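Local coordinates for N-acetyltransferase family protein (PDB 3LNB) that transfers the acetyl group of acetyl-coenzyme A to arylamine substrates and inactivates the antibiotic sulfamethoxazole, at residues K37-R42 with N103-Y108; I50-L55 with I141-N146. The protein carries 1 engineered substitution. All blocks are in the same frame, centred on the assembly; numbering follows the deposited sequence.

The two contacts lie with centres about 15 Å apart, and their segments alternate along the chain: 37-42, 50-55, 103-108, then 141-146. Interaction 1 packs the N-terminal helix 34-42 on helix 99-112. Interaction 2 rests the following loop, ahead of helix 55-65, on strand 131-145 of the large antiparallel sheet. They meet directly where I141 CD1 of the strand lies 3.7 Å from L106 CG of the helix, and again where the side chains of F40 and I50 touch. Both contacts thus use elements, helix 99-112 and strand 131-145, which probably supply the cysteine and histidine of the arylamine N-acetyltransferase catalytic triad.

Interaction 1. Residues K37-R42 with N103-Y108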
ATOM      1  N   LYS A  37     -20.283   0.163  -0.089  1.00 19.16           N
ATOM      2  CA  LYS A  37     -20.873   1.472  -0.323  1.00 19.08           C
ATOM      3  C   LYS A  37     -19.888   2.576   0.035  1.00 18.64           C
ATOM      4  O   LYS A  37     -19.688   3.502  -0.742  1.00 16.98           O
ATOM      5  CB  LYS A  37     -22.150   1.634   0.505  1.00 20.65           C
ATOM      6  CG  LYS A  37     -23.242   0.620   0.175  1.00 22.99           C
ATOM      7  CD  LYS A  37     -24.464   0.848   1.059  1.00 26.03           C
ATOM      8  CE  LYS A  37     -25.504  -0.245   0.876  1.00 27.63           C
ATOM      9  NZ  LYS A  37     -26.643  -0.046   1.819  1.00 29.25           N
ATOM     10  N   GLU A  38     -19.273   2.473   1.212  1.00 18.59           N
ATOM     11  CA  GLU A  38     -18.312   3.483   1.648  1.00 19.41           C
ATOM     12  C   GLU A  38     -17.063   3.458   0.783  1.00 17.74           C
ATOM     13  O   GLU A  38     -16.462   4.500   0.505  1.00 17.23           O
ATOM     14  CB  GLU A  38     -17.904   3.258   3.106  1.00 19.50           C
ATOM     15  CG  GLU A  38     -19.004   3.479   4.138  1.00 22.77           C
ATOM     16  CD  GLU A  38     -19.546   4.903   4.136  1.00 26.09           C
ATOM     17  OE1 GLU A  38     -18.751   5.858   4.024  1.00 24.29           O
ATOM     18  OE2 GLU A  38     -20.776   5.066   4.261  1.00 30.11           O
ATOM     19  N   PHE A  39     -16.665   2.261   0.370  1.00 16.94           N
ATOM     20  CA  PHE A  39     -15.474   2.111  -0.453  1.00 16.69           C
ATOM     21  C   PHE A  39     -15.657   2.879  -1.762  1.00 16.42           C
ATOM     22  O   PHE A  39     -14.817   3.699  -2.127  1.00 15.07           O
ATOM     23  CB  PHE A  39     -15.214   0.629  -0.747  1.00 16.85           C
ATOM     24  CG  PHE A  39     -13.826   0.346  -1.234  1.00 17.32           C
ATOM     25  CD1 PHE A  39     -12.771   0.235  -0.335  1.00 16.47           C
ATOM     26  CD2 PHE A  39     -13.565   0.216  -2.594  1.00 16.64           C
ATOM     27  CE1 PHE A  39     -11.475  -0.002  -0.782  1.00 18.03           C
ATOM     28  CE2 PHE A  39     -12.275  -0.021  -3.051  1.00 17.17           C
ATOM     29  CZ  PHE A  39     -11.227  -0.130  -2.147  1.00 15.98           C
ATOM     30  N   PHE A  40     -16.764   2.604  -2.454  1.00 15.63           N
ATOM     31  CA  PHE A  40     -17.086   3.259  -3.722  1.00 16.62           C
ATOM     32  C   PHE A  40     -17.094   4.783  -3.590  1.00 16.25           C
ATOM     33  O   PHE A  40     -16.572   5.492  -4.449  1.00 15.50           O
ATOM     34  CB  PHE A  40     -18.458   2.792  -4.222  1.00 15.77           C
ATOM     35  CG  PHE A  40     -18.464   1.397  -4.780  1.00 15.87           C
ATOM     36  CD1 PHE A  40     -19.409   0.472  -4.352  1.00 17.86           C
ATOM     37  CD2 PHE A  40     -17.542   1.013  -5.747  1.00 15.77           C
ATOM     38  CE1 PHE A  40     -19.439  -0.814  -4.876  1.00 16.71           C
ATOM     39  CE2 PHE A  40     -17.564  -0.273  -6.280  1.00 16.43           C
ATOM     40  CZ  PHE A  40     -18.516  -1.189  -5.842  1.00 16.48           C
ATOM     41  N   LYS A  41     -17.696   5.272  -2.510  1.00 17.12           N
ATOM     42  CA  LYS A  41     -17.782   6.709  -2.255  1.00 18.40           C
ATOM     43  C   LYS A  41     -16.399   7.339  -2.084  1.00 18.47           C
ATOM     44  O   LYS A  41     -16.074   8.339  -2.731  1.00 19.21           O
ATOM     45  CB  LYS A  41     -18.617   6.963  -0.997  1.00 18.35           C
ATOM     46  CG  LYS A  41     -18.701   8.428  -0.587  1.00 21.99           C
ATOM     47  CD  LYS A  41     -19.432   8.600   0.741  1.00 22.99           C
ATOM     48  CE  LYS A  41     -19.511  10.072   1.146  1.00 24.21           C
ATOM     49  NZ  LYS A  41     -20.213  10.244   2.450  1.00 25.28           N
ATOM     50  N   ARG A  42     -15.583   6.750  -1.217  1.00 16.95           N
ATOM     51  CA  ARG A  42     -14.245   7.269  -0.961  1.00 16.97           C
ATOM     52  C   ARG A  42     -13.385   7.308  -2.218  1.00 17.93           C
ATOM     53  O   ARG A  42     -12.716   8.303  -2.485  1.00 18.08           O
ATOM     54  CB  ARG A  42     -13.540   6.417   0.096  1.00 15.38           C
ATOM     55  CG  ARG A  42     -12.111   6.846   0.434  1.00 14.81           C
ATOM     56  CD  ARG A  42     -12.065   8.075   1.341  1.00 16.06           C
ATOM     57  NE  ARG A  42     -10.754   8.213   1.974  1.00 17.80           N
ATOM     58  CZ  ARG A  42      -9.867   9.167   1.688  1.00 18.39           C
ATOM     59  NH1 ARG A  42      -8.701   9.198   2.323  1.00 16.66           N
ATOM     60  NH2 ARG A  42     -10.145  10.096   0.784  1.00 16.29           N
ATOM     61  N   ASN A 103      -3.980  -2.713   2.348  1.00 11.72           N
ATOM     62  CA  ASN A 103      -4.275  -4.020   1.775  1.00 12.82           C
ATOM     63  C   ASN A 103      -5.270  -4.859   2.567  1.00 12.32           C
ATOM     64  O   ASN A 103      -5.908  -5.741   2.007  1.00 12.37           O
ATOM     65  CB  ASN A 103      -2.988  -4.809   1.530  1.00 12.68           C
ATOM     66  CG  ASN A 103      -2.219  -4.292   0.321  1.00 16.33           C
ATOM     67  OD1 ASN A 103      -2.812  -3.802  -0.642  1.00 15.70           O
ATOM     68  ND2 ASN A 103      -0.899  -4.412   0.360  1.00 15.16           N
ATOM     69  N   SER A 104      -5.397  -4.603   3.863  1.00 12.34           N
ATOM     70  CA  SER A 104      -6.373  -5.340   4.652  1.00 12.71           C
ATOM     71  C   SER A 104      -7.754  -4.845   4.216  1.00 12.38           C
ATOM     72  O   SER A 104      -8.679  -5.634   4.036  1.00 13.36           O
ATOM     73  CB  SER A 104      -6.177  -5.090   6.151  1.00 12.91           C
ATOM     74  OG  SER A 104      -5.132  -5.889   6.677  1.00 13.27           O
ATOM     75  N   LEU A 105      -7.880  -3.535   4.037  1.00 11.58           N
ATOM     76  CA  LEU A 105      -9.142  -2.946   3.602  1.00 13.59           C
ATOM     77  C   LEU A 105      -9.515  -3.470   2.226  1.00 13.17           C
ATOM     78  O   LEU A 105     -10.641  -3.922   2.006  1.00 12.99           O
ATOM     79  CB  LEU A 105      -9.041  -1.421   3.552  1.00 13.22           C
ATOM     80  CG  LEU A 105     -10.285  -0.712   3.004  1.00 16.29           C
ATOM     81  CD1 LEU A 105     -11.492  -0.992   3.902  1.00 17.32           C
ATOM     82  CD2 LEU A 105     -10.021   0.775   2.922  1.00 18.01           C
ATOM     83  N   LEU A 106      -8.567  -3.408   1.296  1.00 13.04           N
ATOM     84  CA  LEU A 106      -8.813  -3.893  -0.055  1.00 13.23           C
ATOM     85  C   LEU A 106      -9.193  -5.373  -0.009  1.00 12.99           C
ATOM     86  O   LEU A 106     -10.029  -5.829  -0.786  1.00 13.43           O
ATOM     87  CB  LEU A 106      -7.571  -3.697  -0.932  1.00 12.92           C
ATOM     88  CG  LEU A 106      -7.665  -4.235  -2.365  1.00 14.10           C
ATOM     89  CD1 LEU A 106      -8.861  -3.613  -3.073  1.00 13.64           C
ATOM     90  CD2 LEU A 106      -6.385  -3.917  -3.121  1.00 14.63           C
ATOM     91  N   TYR A 107      -8.573  -6.120   0.900  1.00 12.17           N
ATOM     92  CA  TYR A 107      -8.878  -7.540   1.035  1.00 12.10           C
ATOM     93  C   TYR A 107     -10.368  -7.697   1.332  1.00 13.21           C
ATOM     94  O   TYR A 107     -11.079  -8.418   0.631  1.00 13.28           O
ATOM     95  CB  TYR A 107      -8.065  -8.169   2.174  1.00 11.82           C
ATOM     96  CG  TYR A 107      -8.637  -9.483   2.669  1.00 11.65           C
ATOM     97  CD1 TYR A 107      -8.452 -10.668   1.952  1.00 10.97           C
ATOM     98  CD2 TYR A 107      -9.422  -9.528   3.821  1.00 12.88           C
ATOM     99  CE1 TYR A 107      -9.046 -11.868   2.368  1.00 11.88           C
ATOM    100  CE2 TYR A 107     -10.020 -10.717   4.248  1.00 12.78           C
ATOM    101  CZ  TYR A 107      -9.832 -11.883   3.514  1.00 12.61           C
ATOM    102  OH  TYR A 107     -10.476 -13.036   3.905  1.00 12.64           O
ATOM    103  N   TYR A 108     -10.834  -7.024   2.379  1.00 13.00           N
ATOM    104  CA  TYR A 108     -12.237  -7.101   2.755  1.00 15.28           C
ATOM    105  C   TYR A 108     -13.131  -6.699   1.591  1.00 14.64           C
ATOM    106  O   TYR A 108     -14.124  -7.367   1.311  1.00 14.29           O
ATOM    107  CB  TYR A 108     -12.529  -6.207   3.965  1.00 13.80           C
ATOM    108  CG  TYR A 108     -12.016  -6.769   5.271  1.00 17.89           C
ATOM    109  CD1 TYR A 108     -12.385  -8.047   5.689  1.00 18.69           C
ATOM    110  CD2 TYR A 108     -11.161  -6.032   6.087  1.00 19.19           C
ATOM    111  CE1 TYR A 108     -11.917  -8.584   6.893  1.00 21.18           C
ATOM    112  CE2 TYR A 108     -10.682  -6.559   7.296  1.00 21.30           C
ATOM    113  CZ  TYR A 108     -11.067  -7.834   7.690  1.00 22.18           C
ATOM    114  OH  TYR A 108     -10.619  -8.363   8.885  1.00 23.27           O
TER
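F39 carries the whole contact from its side, its ring reaching from helix 34-42 to two neighbouring leucines on helix 99-112. Ring atom CE1 of F39 lies 4.0 Å from CG of L105, which meets the ring at its edge, near the ring plane, with CD2 of the same leucine close by; the two side chains cross obliquely. L106 is met more loosely: its CD1 is 4.3 Å from F39 CZ, although its side chain sets off along another direction and only its end comes near. With CG anti to the backbone N (chi1 -163°), the F39 ring is carried toward helix 99-112, its CE1-CZ side reaching the leucines across segments whose nearest CA atoms, those of F39 and L106, are 9.0 Å apart.

Aromatic and apolar neighbours complete the core: F39 stacks on F109, while I58 of helix 55-65 touches both F39 and L106.

Polar bonds lie around this core. R42 bonds through NE to the carbonyl of L90 and through NH1 to that of R95. On the other helix, N103 gives ND2 to V139 O and D153 OD1 and receives A154 N at OD1, next to the probable Cys-His-Asp triad C99, H138 and D153.

The two segments thus meet through apolar packing of buried side chains, which gives little directional preference, while the polar bonds of N103 face the likely catalytic side.

Interaction 2. Residues I50-L55 with I141-N146; sequences ITFNDL and IILHHN. With FMT (formic acid), chain D.
The rings of F52 and H145 lie almost parallel, their planes 7° apart and their centroids 4.3 Å apart, in an offset stack. The slide between them places H145 CD2 over one face of the phenyl ring, toward its rim and 3.4 Å from F52 CG. It also brings F52 CB over the imidazole, 3.7 Å from the H145 ring centroid, as a CH-pi contact; N146 CG, from the next residue, lies toward the rim of the opposite face. Both side chains extend away from their backbone N (chi1 -179° for F52), which carries the rings into the gap between loop and strand.

L143 approaches the phenyl ring at its edge instead, with CD2 3.9 Å from F52 CD1. L143 CD2 also meets L55 CD1, tip to tip, at 3.6 Å. Within the loop, D54 OD2 accepts T51 N (2.8 Å) on its anti lone pair and T51 OG1 from above the carboxylate plane; with the backbone bond D54 N to T51 O it braces the turn. I50 N donates an almost straight bond (173°) to O2 of a formic acid, probably from the crystallisation liquor and also held by Q36 NE2.

Stacking and methyl contacts thus lean the loop on the strand end, while the doubly gripped carboxylate helps fix the turn presenting F52.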
ATOM      1  N   ILE A  50     -17.936  -5.483  -9.461  1.00 18.73           N
ATOM      2  CA  ILE A  50     -16.517  -5.402  -9.753  1.00 18.41           C
ATOM      3  C   ILE A  50     -15.990  -6.727 -10.267  1.00 18.76           C
ATOM      4  O   ILE A  50     -16.075  -7.742  -9.575  1.00 19.73           O
ATOM      5  CB  ILE A  50     -15.710  -5.013  -8.507  1.00 18.04           C
ATOM      6  CG1 ILE A  50     -16.132  -3.621  -8.035  1.00 17.73           C
ATOM      7  CG2 ILE A  50     -14.222  -5.040  -8.826  1.00 15.34           C
ATOM      8  CD1 ILE A  50     -15.968  -2.550  -9.093  1.00 18.16           C
ATOM      9  N   THR A  51     -15.447  -6.718 -11.481  1.00 17.69           N
ATOM     10  CA  THR A  51     -14.901  -7.929 -12.066  1.00 18.46           C
ATOM     11  C   THR A  51     -13.385  -7.800 -12.157  1.00 17.96           C
ATOM     12  O   THR A  51     -12.819  -6.745 -11.850  1.00 17.23           O
ATOM     13  CB  THR A  51     -15.473  -8.189 -13.481  1.00 19.26           C
ATOM     14  OG1 THR A  51     -15.094  -7.119 -14.360  1.00 21.55           O
ATOM     15  CG2 THR A  51     -16.999  -8.293 -13.429  1.00 20.89           C
ATOM     16  N   PHE A  52     -12.732  -8.869 -12.586  1.00 17.03           N
ATOM     17  CA  PHE A  52     -11.283  -8.869 -12.706  1.00 17.87           C
ATOM     18  C   PHE A  52     -10.755  -7.662 -13.480  1.00 18.30           C
ATOM     19  O   PHE A  52      -9.806  -6.997 -13.047  1.00 16.80           O
ATOM     20  CB  PHE A  52     -10.816 -10.151 -13.387  1.00 18.78           C
ATOM     21  CG  PHE A  52      -9.326 -10.241 -13.541  1.00 18.97           C
ATOM     22  CD1 PHE A  52      -8.518 -10.532 -12.447  1.00 18.75           C
ATOM     23  CD2 PHE A  52      -8.730 -10.019 -14.775  1.00 20.29           C
ATOM     24  CE1 PHE A  52      -7.134 -10.599 -12.585  1.00 19.27           C
ATOM     25  CE2 PHE A  52      -7.344 -10.083 -14.925  1.00 19.80           C
ATOM     26  CZ  PHE A  52      -6.547 -10.373 -13.830  1.00 20.19           C
ATOM     27  N   ASN A  53     -11.370  -7.376 -14.621  1.00 18.52           N
ATOM     28  CA  ASN A  53     -10.933  -6.259 -15.439  1.00 20.76           C
ATOM     29  C   ASN A  53     -11.092  -4.912 -14.753  1.00 19.24           C
ATOM     30  O   ASN A  53     -10.527  -3.931 -15.208  1.00 19.75           O
ATOM     31  CB  ASN A  53     -11.664  -6.250 -16.790  1.00 23.90           C
ATOM     32  CG  ASN A  53     -11.262  -7.420 -17.686  1.00 26.52           C
ATOM     33  OD1 ASN A  53     -10.247  -8.083 -17.451  1.00 27.68           O
ATOM     34  ND2 ASN A  53     -12.052  -7.668 -18.725  1.00 27.97           N
ATOM     35  N   ASP A  54     -11.845  -4.866 -13.656  1.00 19.70           N
ATOM     36  CA  ASP A  54     -12.064  -3.615 -12.925  1.00 17.53           C
ATOM     37  C   ASP A  54     -11.035  -3.351 -11.829  1.00 18.10           C
ATOM     38  O   ASP A  54     -11.072  -2.300 -11.171  1.00 15.98           O
ATOM     39  CB  ASP A  54     -13.456  -3.608 -12.287  1.00 18.28           C
ATOM     40  CG  ASP A  54     -14.571  -3.616 -13.311  1.00 18.25           C
ATOM     41  OD1 ASP A  54     -14.592  -2.696 -14.152  1.00 17.64           O
ATOM     42  OD2 ASP A  54     -15.423  -4.534 -13.271  1.00 19.42           O
ATOM     43  N   LEU A  55     -10.124  -4.301 -11.628  1.00 16.44           N
ATOM     44  CA  LEU A  55      -9.112  -4.173 -10.586  1.00 16.74           C
ATOM     45  C   LEU A  55      -8.126  -3.030 -10.818  1.00 16.95           C
ATOM     46  O   LEU A  55      -7.647  -2.415  -9.864  1.00 15.57           O
ATOM     47  CB  LEU A  55      -8.358  -5.498 -10.418  1.00 15.30           C
ATOM     48  CG  LEU A  55      -9.208  -6.653  -9.875  1.00 17.02           C
ATOM     49  CD1 LEU A  55      -8.417  -7.953  -9.882  1.00 14.49           C
ATOM     50  CD2 LEU A  55      -9.676  -6.316  -8.474  1.00 17.61           C
ATOM     51  N   ILE A 141      -1.938  -8.948  -1.005  1.00 13.01           N
ATOM     52  CA  ILE A 141      -3.044  -9.829  -1.353  1.00 13.54           C
ATOM     53  C   ILE A 141      -2.699 -10.749  -2.515  1.00 14.76           C
ATOM     54  O   ILE A 141      -2.075 -10.326  -3.487  1.00 14.81           O
ATOM     55  CB  ILE A 141      -4.295  -9.010  -1.773  1.00 12.96           C
ATOM     56  CG1 ILE A 141      -4.831  -8.212  -0.584  1.00 13.24           C
ATOM     57  CG2 ILE A 141      -5.367  -9.934  -2.329  1.00 13.91           C
ATOM     58  CD1 ILE A 141      -5.852  -7.159  -0.977  1.00 10.32           C
ATOM     59  N   ILE A 142      -3.101 -12.009  -2.407  1.00 14.55           N
ATOM     60  CA  ILE A 142      -2.888 -12.962  -3.486  1.00 14.89           C
ATOM     61  C   ILE A 142      -4.288 -13.294  -4.001  1.00 15.46           C
ATOM     62  O   ILE A 142      -5.160 -13.692  -3.233  1.00 15.37           O
ATOM     63  CB  ILE A 142      -2.189 -14.252  -2.996  1.00 14.92           C
ATOM     64  CG1 ILE A 142      -0.814 -13.912  -2.414  1.00 15.29           C
ATOM     65  CG2 ILE A 142      -2.057 -15.243  -4.144  1.00 12.16           C
ATOM     66  CD1 ILE A 142       0.112 -13.201  -3.384  1.00 14.18           C
ATOM     67  N   LEU A 143      -4.496 -13.100  -5.298  1.00 15.37           N
ATOM     68  CA  LEU A 143      -5.787 -13.353  -5.930  1.00 17.17           C
ATOM     69  C   LEU A 143      -5.714 -14.517  -6.904  1.00 17.03           C
ATOM     70  O   LEU A 143      -4.785 -14.600  -7.712  1.00 17.13           O
ATOM     71  CB  LEU A 143      -6.259 -12.109  -6.704  1.00 18.08           C
ATOM     72  CG  LEU A 143      -7.424 -12.354  -7.681  1.00 20.77           C
ATOM     73  CD1 LEU A 143      -8.729 -12.420  -6.908  1.00 22.76           C
ATOM     74  CD2 LEU A 143      -7.495 -11.252  -8.725  1.00 21.35           C
ATOM     75  N   HIS A 144      -6.695 -15.411  -6.824  1.00 16.04           N
ATOM     76  CA  HIS A 144      -6.753 -16.544  -7.734  1.00 16.83           C
ATOM     77  C   HIS A 144      -7.900 -16.276  -8.694  1.00 17.03           C
ATOM     78  O   HIS A 144      -9.049 -16.139  -8.275  1.00 16.01           O
ATOM     79  CB  HIS A 144      -7.018 -17.856  -6.993  1.00 15.93           C
ATOM     80  CG  HIS A 144      -6.797 -19.068  -7.840  1.00 18.24           C
ATOM     81  ND1 HIS A 144      -5.541 -19.469  -8.245  1.00 16.89           N
ATOM     82  CD2 HIS A 144      -7.670 -19.924  -8.420  1.00 17.52           C
ATOM     83  CE1 HIS A 144      -5.650 -20.518  -9.040  1.00 16.72           C
ATOM     84  NE2 HIS A 144      -6.931 -20.814  -9.164  1.00 17.96           N
ATOM     85  N   HIS A 145      -7.585 -16.207  -9.983  1.00 18.43           N
ATOM     86  CA  HIS A 145      -8.596 -15.929 -10.990  1.00 19.37           C
ATOM     87  C   HIS A 145      -8.354 -16.709 -12.277  1.00 20.12           C
ATOM     88  O   HIS A 145      -7.295 -16.597 -12.892  1.00 18.41           O
ATOM     89  CB  HIS A 145      -8.616 -14.428 -11.299  1.00 19.46           C
ATOM     90  CG  HIS A 145      -9.551 -14.051 -12.404  1.00 19.28           C
ATOM     91  ND1 HIS A 145     -10.921 -14.116 -12.273  1.00 21.37           N
ATOM     92  CD2 HIS A 145      -9.313 -13.652 -13.676  1.00 20.78           C
ATOM     93  CE1 HIS A 145     -11.487 -13.776 -13.417  1.00 20.51           C
ATOM     94  NE2 HIS A 145     -10.533 -13.491 -14.285  1.00 19.64           N
ATOM     95  N   ASN A 146      -9.348 -17.497 -12.683  1.00 21.55           N
ATOM     96  CA  ASN A 146      -9.245 -18.288 -13.905  1.00 23.75           C
ATOM     97  C   ASN A 146      -7.972 -19.119 -13.947  1.00 22.78           C
ATOM     98  O   ASN A 146      -7.204 -19.039 -14.914  1.00 24.43           O
ATOM     99  CB  ASN A 146      -9.270 -17.378 -15.132  1.00 27.00           C
ATOM    100  CG  ASN A 146     -10.623 -16.761 -15.373  1.00 31.06           C
ATOM    101  OD1 ASN A 146     -10.813 -16.020 -16.343  1.00 32.26           O
ATOM    102  ND2 ASN A 146     -11.582 -17.062 -14.497  1.00 33.47           N
TER
HETATM  103  C   FMT D1003     -19.655  -7.297  -6.394  1.00 27.03           C
HETATM  104  O1  FMT D1003     -20.190  -6.539  -5.610  1.00 27.75           O
HETATM  105  O2  FMT D1003     -18.782  -6.826  -7.303  1.00 23.61           O